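Putative citrate lyase (Ralstonia eutropha, PDB 3QQW) probably acts as a magnesium-dependent lyase, perhaps on (S)-citramalyl-CoA, and is built on a TIM barrel. Local coordinates at residues C[73-78]-C[110-115]; C[176-181]-C[191-196]; C[159-164]-C[212-217]; C[228-233]-C[257-262]. All coordinates share one frame; numbering follows the deposited sequence.

Contact 1: residues C[73-78]-C[110-115]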
loop_
_atom_site.group_PDB
_atom_site.type_symbol
_atom_site.label_atom_id
_atom_site.label_comp_id
_atom_site.label_asym_id
_atom_site.label_seq_id
_atom_site.Cartn_x
_atom_site.Cartn_y
_atom_site.Cartn_z
ATOM N N ARG C 73 -5.481 -38.766 -15.950
ATOM C CA ARG C 73 -4.801 -40.009 -16.294
ATOM C C ARG C 73 -3.281 -39.884 -16.073
ATOM O O ARG C 73 -2.684 -40.769 -15.485
ATOM C CB ARG C 73 -5.129 -40.425 -17.751
ATOM C CG ARG C 73 -4.354 -41.664 -18.215
ATOM C CD ARG C 73 -4.725 -42.206 -19.589
ATOM N NE ARG C 73 -4.844 -41.178 -20.628
ATOM C CZ ARG C 73 -3.830 -40.644 -21.310
ATOM N NH1 ARG C 73 -2.576 -41.007 -21.052
ATOM N NH2 ARG C 73 -4.059 -39.716 -22.231
HETATM N N MSE C 74 -2.672 -38.792 -16.530
HETATM C CA MSE C 74 -1.241 -38.526 -16.404
HETATM C C MSE C 74 -0.848 -38.404 -14.940
HETATM O O MSE C 74 0.149 -38.988 -14.536
HETATM C CB MSE C 74 -0.867 -37.236 -17.181
HETATM C CG MSE C 74 -0.911 -37.442 -18.698
HETATM SE SE MSE C 74 0.221 -38.914 -19.327
HETATM C CE MSE C 74 1.911 -38.075 -19.216
ATOM N N ILE C 75 -1.643 -37.665 -14.139
ATOM C CA ILE C 75 -1.379 -37.438 -12.711
ATOM C C ILE C 75 -1.517 -38.789 -11.933
ATOM O O ILE C 75 -0.717 -39.057 -11.048
ATOM C CB ILE C 75 -2.275 -36.284 -12.140
ATOM C CG1 ILE C 75 -1.841 -34.918 -12.735
ATOM C CG2 ILE C 75 -2.234 -36.232 -10.608
ATOM C CD1 ILE C 75 -2.688 -33.695 -12.314
ATOM N N ALA C 76 -2.493 -39.619 -12.291
ATOM C CA ALA C 76 -2.729 -40.913 -11.653
ATOM C C ALA C 76 -1.692 -41.959 -12.046
ATOM O O ALA C 76 -1.495 -42.912 -11.303
ATOM C CB ALA C 76 -4.117 -41.429 -12.025
ATOM N N SER C 77 -1.060 -41.804 -13.215
ATOM C CA SER C 77 -0.155 -42.797 -13.795
ATOM C C SER C 77 1.135 -42.989 -13.017
ATOM O O SER C 77 1.531 -42.130 -12.238
ATOM C CB SER C 77 0.171 -42.454 -15.248
ATOM O OG SER C 77 1.072 -41.365 -15.314
ATOM N N ASP C 78 1.793 -44.130 -13.274
ATOM C CA ASP C 78 3.082 -44.564 -12.732
ATOM C C ASP C 78 4.203 -43.613 -13.173
ATOM O O ASP C 78 5.237 -43.520 -12.491
ATOM C CB ASP C 78 3.370 -46.001 -13.180
ATOM C CG ASP C 78 2.404 -47.022 -12.592
ATOM O OD1 ASP C 78 1.914 -46.793 -11.463
ATOM O OD2 ASP C 78 2.166 -48.071 -13.250
ATOM N N GLY C 110 -5.709 -40.121 -6.188
ATOM C CA GLY C 110 -5.225 -39.570 -4.921
ATOM C C GLY C 110 -3.828 -38.964 -4.973
ATOM O O GLY C 110 -3.243 -38.646 -3.936
ATOM N N ARG C 111 -3.279 -38.804 -6.177
ATOM C CA ARG C 111 -1.928 -38.283 -6.360
ATOM C C ARG C 111 -1.907 -36.773 -6.646
ATOM O O ARG C 111 -0.828 -36.189 -6.622
ATOM C CB ARG C 111 -1.192 -39.062 -7.463
ATOM C CG ARG C 111 -1.000 -40.563 -7.109
ATOM C CD ARG C 111 -0.125 -41.330 -8.099
ATOM N NE ARG C 111 1.307 -41.012 -8.130
ATOM C CZ ARG C 111 2.069 -40.626 -7.101
ATOM N NH1 ARG C 111 1.535 -40.433 -5.897
ATOM N NH2 ARG C 111 3.367 -40.417 -7.271
ATOM N N LEU C 112 -3.081 -36.130 -6.836
ATOM C CA LEU C 112 -3.192 -34.698 -7.135
ATOM C C LEU C 112 -2.529 -33.854 -6.053
ATOM O O LEU C 112 -2.908 -33.944 -4.888
ATOM C CB LEU C 112 -4.658 -34.310 -7.317
ATOM C CG LEU C 112 -4.970 -32.875 -7.808
ATOM C CD1 LEU C 112 -4.373 -32.581 -9.187
ATOM C CD2 LEU C 112 -6.448 -32.664 -7.829
ATOM N N ALA C 113 -1.489 -33.081 -6.435
ATOM C CA ALA C 113 -0.709 -32.287 -5.493
ATOM C C ALA C 113 -1.441 -30.995 -5.095
ATOM O O ALA C 113 -1.348 -30.574 -3.937
ATOM C CB ALA C 113 0.650 -31.954 -6.091
ATOM N N TYR C 114 -2.140 -30.363 -6.055
ATOM C CA TYR C 114 -2.854 -29.101 -5.876
ATOM C C TYR C 114 -3.706 -28.768 -7.087
ATOM O O TYR C 114 -3.521 -29.342 -8.169
ATOM C CB TYR C 114 -1.874 -27.920 -5.616
ATOM C CG TYR C 114 -0.808 -27.783 -6.668
ATOM C CD1 TYR C 114 -1.027 -27.028 -7.821
ATOM C CD2 TYR C 114 0.430 -28.403 -6.518
ATOM C CE1 TYR C 114 -0.052 -26.924 -8.815
ATOM C CE2 TYR C 114 1.405 -28.317 -7.510
ATOM C CZ TYR C 114 1.159 -27.577 -8.655
ATOM O OH TYR C 114 2.138 -27.467 -9.613
ATOM N N ILE C 115 -4.595 -27.778 -6.913
ATOM C CA ILE C 115 -5.394 -27.222 -7.992
ATOM C C ILE C 115 -5.073 -25.735 -8.039
ATOM O O ILE C 115 -5.110 -25.049 -7.013
ATOM C CB ILE C 115 -6.914 -27.513 -7.854
ATOM C CG1 ILE C 115 -7.196 -28.972 -8.214
ATOM C CG2 ILE C 115 -7.762 -26.561 -8.717
ATOM C CD1 ILE C 115 -8.471 -29.444 -7.710
#
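With CG1 anti to its carbonyl carbon (chi1 -69°) and CD1 fully extended beyond it, I75 extends from the last turn of its helix to meet L112, whose CG is turned anti to the backbone N (chi1 -173°). The two side chains cross obliquely and meet tip to tip, I75 CD1 lying 3.7 Å from L112 CD1. The other branch of I75 works closer to the main chain: its CG2 methyl rests against the L112 backbone, 3.9 Å from both L112 N and L112 CA. R111 leaves its CA toward the helix end and bends at chi3 (69°), so that its aliphatic part runs over the last carbonyls. Its CB approaches I75 O at 3.6 Å, and its CD is equally far from I75 O and A76 O, 3.8 Å each. In the (beta/alpha)8 barrel this is the end of helix 64-76 packing on the loop that brings the chain from helix 97-107 into strand 115-117, on the side where helices return to strands. L112 is backed by I104 and V105 of helix 97-107, while I75 also touches C53 of strand 49-54. S77 O lies at the edge of the R111 guanidinium, near its plane, but at 4.3 Å from NE it is too far for a bond; the polar end is held instead by N80, whose O pairs with R111 NH2 and whose ND2 pairs with I75 O. At the helix terminus S77, the first residue to leave helical geometry, turns OG back to donate to M74 O at 2.7 Å, from above the carbonyl plane.

Contact 2: residues C[176-181]-C[191-196]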
loop_
_atom_site.group_PDB
_atom_site.type_symbol
_atom_site.label_atom_id
_atom_site.label_comp_id
_atom_site.label_asym_id
_atom_site.label_seq_id
_atom_site.Cartn_x
_atom_site.Cartn_y
_atom_site.Cartn_z
ATOM N N GLY C 176 -0.267 -13.146 -11.292
ATOM C CA GLY C 176 -0.526 -13.217 -12.722
ATOM C C GLY C 176 -0.338 -11.845 -13.331
ATOM O O GLY C 176 -1.291 -11.068 -13.425
ATOM N N LEU C 177 0.914 -11.531 -13.720
ATOM C CA LEU C 177 1.313 -10.240 -14.275
ATOM C C LEU C 177 0.539 -9.878 -15.559
ATOM O O LEU C 177 -0.047 -8.789 -15.642
ATOM C CB LEU C 177 2.838 -10.224 -14.544
ATOM C CG LEU C 177 3.417 -8.998 -15.259
ATOM C CD1 LEU C 177 3.331 -7.741 -14.379
ATOM C CD2 LEU C 177 4.830 -9.266 -15.693
HETATM N N MSE C 178 0.561 -10.778 -16.552
HETATM C CA MSE C 178 -0.054 -10.542 -17.852
HETATM C C MSE C 178 -1.548 -10.205 -17.767
HETATM O O MSE C 178 -1.949 -9.183 -18.318
HETATM C CB MSE C 178 0.160 -11.717 -18.789
HETATM C CG MSE C 178 -0.101 -11.328 -20.223
HETATM SE SE MSE C 178 0.377 -12.689 -21.457
HETATM C CE MSE C 178 1.439 -11.515 -22.689
ATOM N N ASP C 179 -2.361 -11.034 -17.078
ATOM C CA ASP C 179 -3.804 -10.800 -16.970
ATOM C C ASP C 179 -4.102 -9.584 -16.115
ATOM O O ASP C 179 -5.077 -8.892 -16.371
ATOM C CB ASP C 179 -4.520 -12.044 -16.436
ATOM C CG ASP C 179 -4.491 -13.202 -17.429
ATOM O OD1 ASP C 179 -4.966 -13.015 -18.578
ATOM O OD2 ASP C 179 -3.958 -14.275 -17.072
ATOM N N PHE C 180 -3.253 -9.306 -15.130
ATOM C CA PHE C 180 -3.382 -8.167 -14.247
ATOM C C PHE C 180 -3.193 -6.882 -15.046
ATOM O O PHE C 180 -4.041 -5.987 -14.953
ATOM C CB PHE C 180 -2.394 -8.262 -13.056
ATOM C CG PHE C 180 -2.530 -7.115 -12.085
ATOM C CD1 PHE C 180 -3.689 -6.969 -11.304
ATOM C CD2 PHE C 180 -1.542 -6.137 -11.997
ATOM C CE1 PHE C 180 -3.831 -5.890 -10.439
ATOM C CE2 PHE C 180 -1.699 -5.040 -11.146
ATOM C CZ PHE C 180 -2.835 -4.936 -10.362
ATOM N N VAL C 181 -2.140 -6.820 -15.877
ATOM C CA VAL C 181 -1.838 -5.663 -16.727
ATOM C C VAL C 181 -2.961 -5.453 -17.775
ATOM O O VAL C 181 -3.373 -4.316 -17.984
ATOM C CB VAL C 181 -0.431 -5.803 -17.383
ATOM C CG1 VAL C 181 -0.242 -4.852 -18.555
ATOM C CG2 VAL C 181 0.670 -5.592 -16.351
ATOM N N ALA C 191 6.125 -2.375 -21.842
ATOM C CA ALA C 191 7.493 -2.352 -21.299
ATOM C C ALA C 191 7.555 -2.735 -19.802
ATOM O O ALA C 191 8.603 -3.191 -19.322
ATOM C CB ALA C 191 8.105 -0.980 -21.496
ATOM N N ALA C 192 6.437 -2.525 -19.078
ATOM C CA ALA C 192 6.302 -2.839 -17.653
ATOM C C ALA C 192 5.982 -4.316 -17.450
ATOM O O ALA C 192 6.104 -4.807 -16.340
ATOM C CB ALA C 192 5.232 -1.962 -17.012
HETATM N N MSE C 193 5.636 -5.040 -18.517
HETATM C CA MSE C 193 5.347 -6.460 -18.416
HETATM C C MSE C 193 6.611 -7.285 -18.471
HETATM O O MSE C 193 6.564 -8.515 -18.425
HETATM C CB MSE C 193 4.377 -6.872 -19.505
HETATM C CG MSE C 193 2.968 -6.883 -19.007
HETATM SE SE MSE C 193 1.993 -8.131 -20.000
HETATM C CE MSE C 193 3.192 -9.805 -19.694
ATOM N N ARG C 194 7.749 -6.608 -18.558
ATOM C CA ARG C 194 9.061 -7.249 -18.570
ATOM C C ARG C 194 9.973 -6.539 -17.586
ATOM O O ARG C 194 9.608 -5.496 -17.048
ATOM C CB ARG C 194 9.667 -7.291 -19.994
ATOM C CG ARG C 194 9.702 -5.953 -20.701
ATOM C CD ARG C 194 10.151 -6.056 -22.138
ATOM N NE ARG C 194 10.331 -4.721 -22.701
ATOM C CZ ARG C 194 9.534 -4.167 -23.612
ATOM N NH1 ARG C 194 8.493 -4.841 -24.097
ATOM N NH2 ARG C 194 9.775 -2.937 -24.053
ATOM N N SER C 195 11.128 -7.135 -17.308
ATOM C CA SER C 195 12.105 -6.561 -16.390
ATOM C C SER C 195 12.863 -5.408 -17.062
ATOM O O SER C 195 13.098 -5.471 -18.274
ATOM C CB SER C 195 13.070 -7.636 -15.909
ATOM O OG SER C 195 12.356 -8.588 -15.143
ATOM N N PRO C 196 13.200 -4.318 -16.330
ATOM C CA PRO C 196 13.000 -4.074 -14.885
ATOM C C PRO C 196 11.630 -3.451 -14.490
ATOM O O PRO C 196 11.347 -3.319 -13.296
ATOM C CB PRO C 196 14.154 -3.108 -14.561
ATOM C CG PRO C 196 14.336 -2.311 -15.811
ATOM C CD PRO C 196 13.925 -3.198 -16.966
#
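Two hydrogen bonds grip S195 OG, one with D239 OD1 and one with Q198 NE2, and they anchor the loop just before the cis peptide bond that precedes P196. Two residues before S195, selenomethionine M193 carries the contact itself, which is made without hydrogen bonds, by van der Waals packing. Its side chain extends to SE and then bends (chi3 55°), reaching the flank of helix 177-182. CG rests against both methyls of V181, 3.7 Å from V181 CG2 and 3.8 Å from V181 CG1. Farther out, M193 SE lies 3.8 Å from M178 CA, and M193 CE comes within 3.7 Å of M178 CG as the two selenomethionine chains cross obliquely. The short helix follows directly on strand 170-175, at the end of the TIM barrel where the active site lies, and it bears D179, a predicted Mg(2+) ligand. D179 points away from M193 and forms a salt bridge with K119, close to E153, the other predicted metal ligand, so the positive lysine may temper the repulsion between the two acids. At the start of the helix, L177 turns CG anti to its backbone N (chi1 174°), and its CD2 presses on M193 O at 3.3 Å.

Contact 3: residues C[159-164]-C[212-217]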
loop_
_atom_site.group_PDB
_atom_site.type_symbol
_atom_site.label_atom_id
_atom_site.label_comp_id
_atom_site.label_asym_id
_atom_site.label_seq_id
_atom_site.Cartn_x
_atom_site.Cartn_y
_atom_site.Cartn_z
ATOM N N ARG C 159 -7.828 -6.427 -4.786
ATOM C CA ARG C 159 -8.589 -5.705 -3.772
ATOM C C ARG C 159 -8.919 -6.651 -2.594
ATOM O O ARG C 159 -8.730 -6.261 -1.439
ATOM C CB ARG C 159 -9.873 -5.121 -4.401
ATOM C CG ARG C 159 -10.822 -4.392 -3.453
ATOM C CD ARG C 159 -12.262 -4.392 -4.004
ATOM N NE ARG C 159 -12.785 -5.749 -4.235
ATOM C CZ ARG C 159 -13.370 -6.161 -5.364
ATOM N NH1 ARG C 159 -13.552 -5.313 -6.379
ATOM N NH2 ARG C 159 -13.775 -7.424 -5.491
ATOM N N ASP C 160 -9.322 -7.902 -2.903
ATOM C CA ASP C 160 -9.713 -8.922 -1.927
ATOM C C ASP C 160 -8.610 -9.879 -1.513
ATOM O O ASP C 160 -8.912 -10.880 -0.861
ATOM C CB ASP C 160 -10.879 -9.759 -2.485
ATOM C CG ASP C 160 -12.165 -8.993 -2.742
ATOM O OD1 ASP C 160 -12.304 -7.860 -2.220
ATOM O OD2 ASP C 160 -13.066 -9.557 -3.379
ATOM N N VAL C 161 -7.340 -9.561 -1.821
ATOM C CA VAL C 161 -6.211 -10.459 -1.543
ATOM C C VAL C 161 -6.126 -10.907 -0.045
ATOM O O VAL C 161 -5.890 -12.104 0.200
ATOM C CB VAL C 161 -4.860 -9.954 -2.083
ATOM C CG1 VAL C 161 -4.284 -8.777 -1.269
ATOM C CG2 VAL C 161 -3.876 -11.115 -2.213
ATOM N N PHE C 162 -6.371 -9.998 0.927
ATOM C CA PHE C 162 -6.294 -10.355 2.341
ATOM C C PHE C 162 -7.453 -11.269 2.765
ATOM O O PHE C 162 -7.282 -12.132 3.641
ATOM C CB PHE C 162 -6.214 -9.109 3.227
ATOM C CG PHE C 162 -4.798 -8.590 3.307
ATOM C CD1 PHE C 162 -3.931 -9.032 4.303
ATOM C CD2 PHE C 162 -4.314 -7.686 2.361
ATOM C CE1 PHE C 162 -2.608 -8.563 4.360
ATOM C CE2 PHE C 162 -2.985 -7.234 2.411
ATOM C CZ PHE C 162 -2.145 -7.673 3.406
ATOM N N GLN C 163 -8.593 -11.126 2.103
ATOM C CA GLN C 163 -9.761 -11.964 2.350
ATOM C C GLN C 163 -9.532 -13.348 1.706
ATOM O O GLN C 163 -9.765 -14.373 2.339
ATOM C CB GLN C 163 -10.997 -11.269 1.799
ATOM C CG GLN C 163 -12.268 -11.712 2.411
ATOM C CD GLN C 163 -13.286 -10.639 2.191
ATOM O OE1 GLN C 163 -13.625 -10.289 1.050
ATOM N NE2 GLN C 163 -13.752 -10.047 3.280
ATOM N N ILE C 164 -8.988 -13.364 0.479
ATOM C CA ILE C 164 -8.650 -14.598 -0.240
ATOM C C ILE C 164 -7.618 -15.391 0.585
ATOM O O ILE C 164 -7.817 -16.573 0.814
ATOM C CB ILE C 164 -8.146 -14.272 -1.681
ATOM C CG1 ILE C 164 -9.314 -13.810 -2.582
ATOM C CG2 ILE C 164 -7.388 -15.447 -2.298
ATOM C CD1 ILE C 164 -8.942 -13.217 -3.935
ATOM N N VAL C 212 2.247 -10.527 -1.680
ATOM C CA VAL C 212 3.259 -11.175 -0.844
ATOM C C VAL C 212 2.913 -10.924 0.639
ATOM O O VAL C 212 2.904 -11.866 1.428
ATOM C CB VAL C 212 4.692 -10.722 -1.195
ATOM C CG1 VAL C 212 5.710 -11.228 -0.171
ATOM C CG2 VAL C 212 5.074 -11.191 -2.589
ATOM N N ALA C 213 2.575 -9.675 0.988
ATOM C CA ALA C 213 2.185 -9.307 2.345
ATOM C C ALA C 213 0.984 -10.138 2.836
ATOM O O ALA C 213 1.014 -10.604 3.968
ATOM C CB ALA C 213 1.862 -7.810 2.415
ATOM N N ALA C 214 -0.038 -10.348 1.968
ATOM C CA ALA C 214 -1.248 -11.114 2.283
ATOM C C ALA C 214 -0.942 -12.593 2.471
ATOM O O ALA C 214 -1.481 -13.218 3.379
ATOM C CB ALA C 214 -2.286 -10.931 1.186
ATOM N N ALA C 215 -0.082 -13.143 1.594
ATOM C CA ALA C 215 0.325 -14.535 1.602
ATOM C C ALA C 215 1.111 -14.845 2.856
ATOM O O ALA C 215 0.704 -15.722 3.641
ATOM C CB ALA C 215 1.149 -14.846 0.359
ATOM N N LEU C 216 2.189 -14.072 3.102
ATOM C CA LEU C 216 3.050 -14.276 4.261
ATOM C C LEU C 216 2.313 -14.026 5.574
ATOM O O LEU C 216 2.574 -14.738 6.537
ATOM C CB LEU C 216 4.332 -13.445 4.177
ATOM C CG LEU C 216 5.255 -13.773 3.004
ATOM C CD1 LEU C 216 6.400 -12.832 2.971
ATOM C CD2 LEU C 216 5.716 -15.226 3.024
ATOM N N ALA C 217 1.348 -13.098 5.594
ATOM C CA ALA C 217 0.535 -12.841 6.794
ATOM C C ALA C 217 -0.319 -14.047 7.164
ATOM O O ALA C 217 -0.712 -14.173 8.312
ATOM C CB ALA C 217 -0.365 -11.637 6.574
#
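The methyl of A214 stands squarely on the face of the F162 ring in a CH-pi contact, 3.7 Å from CB to the ring centroid and only 2° off the ring normal, and it joins two neighbouring helical elements of the outer layer of the TIM barrel, the short helix 161-164 and helix 202-217. The ring lies flat along the second helix, so the backbone of A214 shares the face, with A214 CA 3.6 Å from F162 CE1. A213 CB touches the far end of the ring at CZ, 4.1 Å away, while A217 CB, one turn on, makes a looser approach to CE1. The small alanines thus leave the helix surface low enough for an aromatic ring to settle against it. A214 CB is held from a second direction by V161, whose two methyls, CG1 and CG2, are each 3.8 Å from it; V161 accepts the crowded position for CG1 (chi1 73°) and also touches L173 of strand 170-175. F162 is carried to its place by CG lying anti to the carbonyl carbon. The second subunit comes up close by: R159 of that subunit packs on F162, and its R206 and H155 on A213 and A217. One residue before the short helix, D160 takes the N-cap position without capping through its side chain. Its carboxylate, which also accepts from S123 N, is gripped side-on in a salt bridge by R159 of its own chain, R159 NH2 to D160 OD2 at 3.1 Å and R159 NE to D160 OD1 at 3.0 Å, with OD1 in the guanidinium plane but NE well above the carboxylate plane.

Contact 4: residues C[228-233]-C[257-262]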
loop_
_atom_site.group_PDB
_atom_site.type_symbol
_atom_site.label_atom_id
_atom_site.label_comp_id
_atom_site.label_asym_id
_atom_site.label_seq_id
_atom_site.Cartn_x
_atom_site.Cartn_y
_atom_site.Cartn_z
ATOM N N LEU C 228 10.016 -14.054 -19.188
ATOM C CA LEU C 228 9.674 -14.196 -20.612
ATOM C C LEU C 228 10.891 -14.665 -21.455
ATOM O O LEU C 228 10.711 -15.171 -22.570
ATOM C CB LEU C 228 9.033 -12.909 -21.167
ATOM C CG LEU C 228 7.651 -12.602 -20.546
ATOM C CD1 LEU C 228 7.180 -11.239 -20.901
ATOM C CD2 LEU C 228 6.590 -13.661 -20.898
ATOM N N ASN C 229 12.104 -14.576 -20.878
ATOM C CA ASN C 229 13.317 -15.104 -21.471
ATOM C C ASN C 229 13.352 -16.588 -21.142
ATOM O O ASN C 229 13.428 -16.970 -19.971
ATOM C CB ASN C 229 14.545 -14.369 -20.956
ATOM C CG ASN C 229 15.755 -14.624 -21.807
ATOM O OD1 ASN C 229 16.101 -15.776 -22.105
ATOM N ND2 ASN C 229 16.409 -13.546 -22.232
ATOM N N LEU C 230 13.232 -17.427 -22.165
ATOM C CA LEU C 230 13.099 -18.871 -22.006
ATOM C C LEU C 230 14.391 -19.621 -21.781
ATOM O O LEU C 230 14.335 -20.673 -21.139
ATOM C CB LEU C 230 12.394 -19.467 -23.238
ATOM C CG LEU C 230 10.955 -18.990 -23.506
ATOM C CD1 LEU C 230 10.337 -19.744 -24.658
ATOM C CD2 LEU C 230 10.075 -19.153 -22.290
ATOM N N LYS C 231 15.536 -19.145 -22.327
ATOM C CA LYS C 231 16.776 -19.928 -22.254
ATOM C C LYS C 231 17.983 -19.227 -21.595
ATOM O O LYS C 231 18.922 -19.933 -21.208
ATOM C CB LYS C 231 17.177 -20.398 -23.669
ATOM C CG LYS C 231 16.184 -21.384 -24.304
ATOM C CD LYS C 231 16.246 -21.344 -25.826
ATOM C CE LYS C 231 15.305 -22.335 -26.463
ATOM N NZ LYS C 231 15.450 -22.359 -27.937
ATOM N N ASP C 232 17.993 -17.874 -21.484
ATOM C CA ASP C 232 19.135 -17.167 -20.887
ATOM C C ASP C 232 19.071 -17.287 -19.363
ATOM O O ASP C 232 18.304 -16.568 -18.726
ATOM C CB ASP C 232 19.198 -15.694 -21.351
ATOM C CG ASP C 232 20.467 -14.926 -21.034
ATOM O OD1 ASP C 232 21.111 -15.230 -20.002
ATOM O OD2 ASP C 232 20.766 -13.955 -21.763
ATOM N N ALA C 233 19.899 -18.196 -18.790
ATOM C CA ALA C 233 19.966 -18.495 -17.352
ATOM C C ALA C 233 20.211 -17.254 -16.485
ATOM O O ALA C 233 19.566 -17.125 -15.447
ATOM C CB ALA C 233 21.028 -19.537 -17.063
ATOM N N PRO C 257 11.847 -25.731 -19.715
ATOM C CA PRO C 257 12.713 -26.480 -18.788
ATOM C C PRO C 257 14.027 -25.797 -18.405
ATOM O O PRO C 257 14.515 -26.005 -17.296
ATOM C CB PRO C 257 12.986 -27.778 -19.547
ATOM C CG PRO C 257 11.755 -27.973 -20.373
ATOM C CD PRO C 257 11.419 -26.585 -20.843
ATOM N N ALA C 258 14.588 -24.980 -19.295
ATOM C CA ALA C 258 15.845 -24.279 -19.053
ATOM C C ALA C 258 15.712 -23.247 -17.907
ATOM O O ALA C 258 16.724 -22.812 -17.372
ATOM C CB ALA C 258 16.311 -23.608 -20.335
ATOM N N GLN C 259 14.476 -22.881 -17.518
ATOM C CA GLN C 259 14.201 -21.906 -16.440
ATOM C C GLN C 259 14.241 -22.525 -15.038
ATOM O O GLN C 259 14.449 -21.794 -14.076
ATOM C CB GLN C 259 12.827 -21.234 -16.625
ATOM C CG GLN C 259 12.629 -20.570 -17.971
ATOM C CD GLN C 259 11.368 -19.780 -18.082
ATOM O OE1 GLN C 259 10.292 -20.223 -17.707
ATOM N NE2 GLN C 259 11.463 -18.608 -18.679
ATOM N N ILE C 260 14.059 -23.864 -14.925
ATOM C CA ILE C 260 13.955 -24.591 -13.657
ATOM C C ILE C 260 15.197 -24.404 -12.767
ATOM O O ILE C 260 15.052 -23.829 -11.679
ATOM C CB ILE C 260 13.590 -26.088 -13.856
ATOM C CG1 ILE C 260 12.212 -26.198 -14.557
ATOM C CG2 ILE C 260 13.620 -26.861 -12.503
ATOM C CD1 ILE C 260 11.825 -27.546 -15.055
ATOM N N GLN C 261 16.378 -24.890 -13.196
ATOM C CA GLN C 261 17.587 -24.788 -12.396
ATOM C C GLN C 261 17.906 -23.321 -12.019
ATOM O O GLN C 261 18.084 -23.099 -10.823
ATOM C CB GLN C 261 18.773 -25.492 -13.068
ATOM C CG GLN C 261 19.520 -26.444 -12.122
ATOM C CD GLN C 261 18.722 -27.662 -11.710
ATOM O OE1 GLN C 261 18.377 -28.510 -12.529
ATOM N NE2 GLN C 261 18.427 -27.762 -10.431
ATOM N N PRO C 262 17.867 -22.299 -12.922
ATOM C CA PRO C 262 18.122 -20.907 -12.466
ATOM C C PRO C 262 17.132 -20.429 -11.388
ATOM O O PRO C 262 17.552 -19.737 -10.463
ATOM C CB PRO C 262 17.971 -20.071 -13.742
ATOM C CG PRO C 262 18.204 -21.020 -14.846
ATOM C CD PRO C 262 17.686 -22.346 -14.388
#
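Two neighbouring beta-alpha loops of the TIM barrel meet here, at the catalytic end: the one leading from strand 221-224 into helix 233-247, and the one leading from strand 251-254 into helix 260-267. The one hydrogen bond between residues 228-233 and 257-262 comes from Q259, whose CG is anti to its carbonyl carbon (chi1 -55°) and whose extended chain carries the amide across to the first loop, where NE2 is shared by two carbonyls, C227 O and N229 O. To N229 O, Q259 NE2 donates at 2.9 Å with an N-H...O angle of 150°. N229 O lies in the plane of the Q259 amide, but the donor sits above the plane of the N229 carbonyl. On its way Q259 CG passes L230 O at 3.6 Å, and the L230 side chain crosses it obliquely, CD2 3.9 Å from Q259 NE2. A258 points its methyl at the same carbonyl, A258 CB being 3.6 Å from L230 O, while farther along P262 CG rests on A233 CB at 3.9 Å. The first loop is shaped by an Asx motif: N229 OD1 accepts from D232 N at 2.9 Å and, weakly, from K231 N. D232 follows as the N-cap of helix 233-247, its OD1 making a weak bond with E234 N. At the other end of the buried Q259 amide, OE1 takes the I255 N-H, with a weaker approach by Y256 N. With donors facing OE1 and carbonyls facing NE2, the orientation of the amide is fixed, and a neutral side chain satisfies backbone groups of both loops without burying a charge.

In the fold
From the N terminus, contact 1 closes first, linking helix 64-76 to the loop ahead of strand 115-117 around the third barrel strand, 85-88. Contact 3 opens next and spans strand 170-175; contact 2 is nested within its loop, closing the short excursion between residues 181 and 191. Contact 4 comes last, around helix 233-247 and the eighth strand, and no two contacts cross. Contacts 1 and 2, and likewise 1 and 3, lie on opposite sides of the chain's centre, with centres about 31 and 28 Å apart. Contacts 2 and 4 meet on the active-site end, where M193 O packs against L228 CD1 at 3.7 Å, whereas contact 3 faces the second subunit.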